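Local atomic coordinates of rusticyanin (Thiobacillus ferrooxidans, PDB entry 2CAK), a protein that carries electrons from cytochrome c552 to the A-type oxidase in the periplasm, using a single bound copper ion as its redox centre. Residues Ala9-Pro12 against Gln13-Met17; Pro140-Ala144 against Thr145-Gly149. All coordinates share one frame; numbering follows the deposited sequence.

Both contacts are local, and each adjoins a different sheet of the cupredoxin beta sandwich. Contact 1 comes first along the chain: strand 7-9, on the edge of the six-stranded sheet, gives way to helix 11-18, which leans back on strands 119-126 and 70-77 of that same sheet. Contact 2 comes much later, in the loop that follows strand 131-136 and feeds strand 148-153 of the seven-stranded sheet. Their centres are about 25 Å apart and their nearest atoms about 14 Å, so they do not touch. Contact 2 supplies two of the four copper-site residues, whereas contact 1 covers part of the sandwich away from the metal.

Contact 1 (Ala9-Pro12 against Gln13-Met17)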
# COMPACT_ATOMS: atom_id res chain seq x y z
N ALA A 9 -14.49 7.42 -3.34
CA ALA A 9 -15.33 6.25 -3.35
C ALA A 9 -16.21 6.24 -2.09
O ALA A 9 -15.75 6.67 -1.03
CB ALA A 9 -14.50 4.98 -3.32
N THR A 10 -17.45 5.74 -2.21
CA THR A 10 -18.29 5.51 -1.07
C THR A 10 -17.87 4.22 -0.40
O THR A 10 -17.11 3.42 -0.97
CB THR A 10 -19.78 5.35 -1.49
OG1 THR A 10 -19.85 4.24 -2.35
CG2 THR A 10 -20.25 6.55 -2.27
N LEU A 11 -18.39 3.94 0.81
CA LEU A 11 -17.99 2.73 1.52
C LEU A 11 -18.36 1.50 0.72
O LEU A 11 -17.52 0.59 0.69
CB LEU A 11 -18.64 2.73 2.93
CG LEU A 11 -18.18 1.59 3.84
CD1 LEU A 11 -16.65 1.55 3.91
CD2 LEU A 11 -18.78 1.73 5.23
N PRO A 12 -19.53 1.30 0.12
CA PRO A 12 -19.71 0.02 -0.62
C PRO A 12 -18.74 -0.14 -1.78
O PRO A 12 -18.36 -1.26 -2.16
CB PRO A 12 -21.18 0.11 -1.08
CG PRO A 12 -21.79 1.25 -0.39
CD PRO A 12 -20.76 2.12 0.22
N GLN A 13 -18.32 0.96 -2.41
CA GLN A 13 -17.32 0.90 -3.47
C GLN A 13 -15.97 0.51 -2.91
O GLN A 13 -15.23 -0.26 -3.54
CB GLN A 13 -17.21 2.24 -4.22
CG GLN A 13 -18.45 2.57 -5.05
CD GLN A 13 -18.36 3.97 -5.60
OE1 GLN A 13 -17.87 4.91 -5.01
NE2 GLN A 13 -18.88 4.13 -6.83
N VAL A 14 -15.60 1.03 -1.71
CA VAL A 14 -14.36 0.59 -1.07
C VAL A 14 -14.37 -0.89 -0.82
O VAL A 14 -13.39 -1.60 -1.10
CB VAL A 14 -14.11 1.37 0.25
CG1 VAL A 14 -13.00 0.78 1.09
CG2 VAL A 14 -13.78 2.86 -0.03
N LYS A 15 -15.47 -1.40 -0.25
CA LYS A 15 -15.56 -2.84 0.03
C LYS A 15 -15.42 -3.64 -1.25
O LYS A 15 -14.77 -4.68 -1.24
CB LYS A 15 -16.85 -3.16 0.79
CG LYS A 15 -16.82 -2.75 2.24
CD LYS A 15 -18.10 -3.06 2.99
CE LYS A 15 -18.18 -2.41 4.36
NZ LYS A 15 -19.59 -2.22 4.83
N ALA A 16 -16.03 -3.17 -2.31
CA ALA A 16 -15.93 -3.89 -3.57
C ALA A 16 -14.50 -3.95 -4.08
O ALA A 16 -14.06 -4.92 -4.69
CB ALA A 16 -16.84 -3.23 -4.58
N MET A 17 -13.73 -2.86 -3.88
CA MET A 17 -12.37 -2.82 -4.36
C MET A 17 -11.46 -3.72 -3.52
O MET A 17 -10.61 -4.42 -4.07
CB MET A 17 -11.77 -1.40 -4.35
CG MET A 17 -12.42 -0.49 -5.36
SD MET A 17 -11.53 1.12 -5.54
CE MET A 17 -12.37 1.96 -4.28
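From Thr-10 and Leu-11 the chain winds straight into a helix: Val-14 N bonds to Thr-10 O at 2.9 Å and Lys-15 N to Leu-11 O at 3.0 Å. Ala-16 N donates to Pro-12 O at 3.0 Å. Pro-12 suits this first turn, where a backbone N-H is not needed to bond to a preceding turn. Thr-10 is the N-cap. The amide of Gln-13 folds back over it, and OE1 accepts Thr-10 N at 3.0 Å with an N-H...O angle of 162°; from N3 this makes the side-chain-to-backbone bond of a capping box, but the reciprocal bond, Gln-13 N to Thr-10 OG1, is not made. Because Gln-13 CG lies anti to the carbonyl carbon (chi1 -68°), the extended side chain runs back toward the helix start, where OG1 of Thr-10 adds a weak bond to the same oxygen. On the buried side, Ala-9 CB meets Met-17 CE at 3.8 Å and Val-14 CG2 at 4.0 Å. The bend of Met-17 at chi3 (-88°) turns its methyl toward that small residue. Val-14 and Met-17 also rest on Ile-76 of strand 70-77. On the solvent side, one of two Lys-15 conformers passes its aliphatic part by Leu-11.

Contact 2 (Pro140-Ala144 against Thr145-Gly149); sequences PGHAA and TGMFG. With CU1 (copper (I) ion), chain B.
His-142 and Met-147 lie side by side and send their ends the same way, to the copper. His-142 binds it through ND1 at 2.1 Å, while Met-147 SD stands at the longer distance of 2.9 Å. With CG anti to the backbone N (chi1 -167°) and the chain extended beyond it, the flexible methionine delivers its soft sulfur to the metal. SD passes His-142 ND1 at 3.9 Å, oblique to the ring. His-84 and Cys-137 complete the site, the His-Cys-His-Met set of a type 1 blue copper centre in a cupredoxin fold; the ring of Phe-50 meets that of His-142 edge-to-face.

Backbone bonds fix the spacing of the two ligands along the loop. His-142 O receives Met-147 N at 3.0 Å and Thr-145 N at 3.1 Å, from opposite faces of its carbonyl plane, and a second turn is closed by Gly-146 N to Ala-143 O, 3.2 Å. Gly-141 and Gly-146 both adopt positive phi, where a CB would collide with the preceding carbonyl oxygen. Met-147 then centres an inverse gamma turn that leads into strand 148-153.

Thr-145 turns its hydroxyl back on the loop: OG1 lies 2.7 Å from Gly-141 O, with His-142 O also within range, and the single proton could serve either. Thr-145 also touches Pro-51.

Among the aromatic contacts, Phe-148 presents its edge to Ala-143 O, which lies near the ring plane 3.4 Å from CD1, so the positive rim of the ring faces the carbonyl. Tyr-95 packs against Ala-143 and meets the Phe-148 ring edge-to-face.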
# COMPACT_ATOMS: atom_id res chain seq x y z
N PRO A 140 5.37 11.78 9.03
CA PRO A 140 6.38 11.63 10.12
C PRO A 140 5.91 10.80 11.28
O PRO A 140 4.82 10.97 11.82
CB PRO A 140 6.63 13.11 10.52
CG PRO A 140 6.48 13.84 9.19
CD PRO A 140 5.26 13.16 8.57
N GLY A 141 6.72 9.82 11.64
CA GLY A 141 6.47 8.91 12.72
C GLY A 141 5.81 7.61 12.35
O GLY A 141 5.87 6.65 13.12
N HIS A 142 5.10 7.52 11.21
CA HIS A 142 4.27 6.36 10.98
C HIS A 142 5.11 5.12 10.64
O HIS A 142 4.83 4.06 11.23
CB HIS A 142 3.24 6.64 9.88
CG HIS A 142 2.11 7.52 10.35
ND1 HIS A 142 0.96 7.68 9.60
CD2 HIS A 142 2.00 8.27 11.48
CE1 HIS A 142 0.19 8.51 10.31
NE2 HIS A 142 0.79 8.89 11.45
N ALA A 143 6.06 5.22 9.72
CA ALA A 143 6.94 4.09 9.46
C ALA A 143 7.73 3.63 10.70
O ALA A 143 7.94 2.43 10.87
CB ALA A 143 7.85 4.38 8.26
N ALA A 144 8.16 4.60 11.47
CA ALA A 144 8.91 4.31 12.69
C ALA A 144 8.10 3.52 13.69
O ALA A 144 8.65 2.80 14.53
CB ALA A 144 9.40 5.61 13.30
N THR A 145 6.79 3.68 13.64
CA THR A 145 5.92 3.02 14.56
C THR A 145 5.22 1.84 13.93
O THR A 145 4.24 1.35 14.53
CB THR A 145 4.93 4.05 15.17
OG1 THR A 145 4.24 4.77 14.17
CG2 THR A 145 5.74 5.12 15.87
N GLY A 146 5.65 1.35 12.75
CA GLY A 146 5.19 0.09 12.20
C GLY A 146 4.39 0.12 10.92
O GLY A 146 4.01 -0.96 10.46
N MET A 147 4.18 1.31 10.30
CA MET A 147 3.39 1.35 9.09
C MET A 147 4.27 1.09 7.89
O MET A 147 4.66 2.03 7.15
CB MET A 147 2.66 2.70 8.97
CG MET A 147 1.58 2.70 7.91
SD MET A 147 0.46 4.12 8.09
CE MET A 147 -0.73 3.71 6.76
N PHE A 148 4.62 -0.15 7.66
CA PHE A 148 5.42 -0.59 6.53
C PHE A 148 5.24 -2.11 6.42
O PHE A 148 4.91 -2.81 7.38
CB PHE A 148 6.91 -0.24 6.68
CG PHE A 148 7.65 -0.98 7.76
CD1 PHE A 148 7.69 -0.48 9.05
CD2 PHE A 148 8.30 -2.17 7.52
CE1 PHE A 148 8.36 -1.17 10.05
CE2 PHE A 148 8.96 -2.89 8.49
CZ PHE A 148 9.00 -2.38 9.77
N GLY A 149 5.59 -2.62 5.22
CA GLY A 149 5.71 -4.01 4.98
C GLY A 149 6.73 -4.33 3.91
O GLY A 149 7.27 -3.42 3.29
CU CU1 B . 0.59 7.00 7.67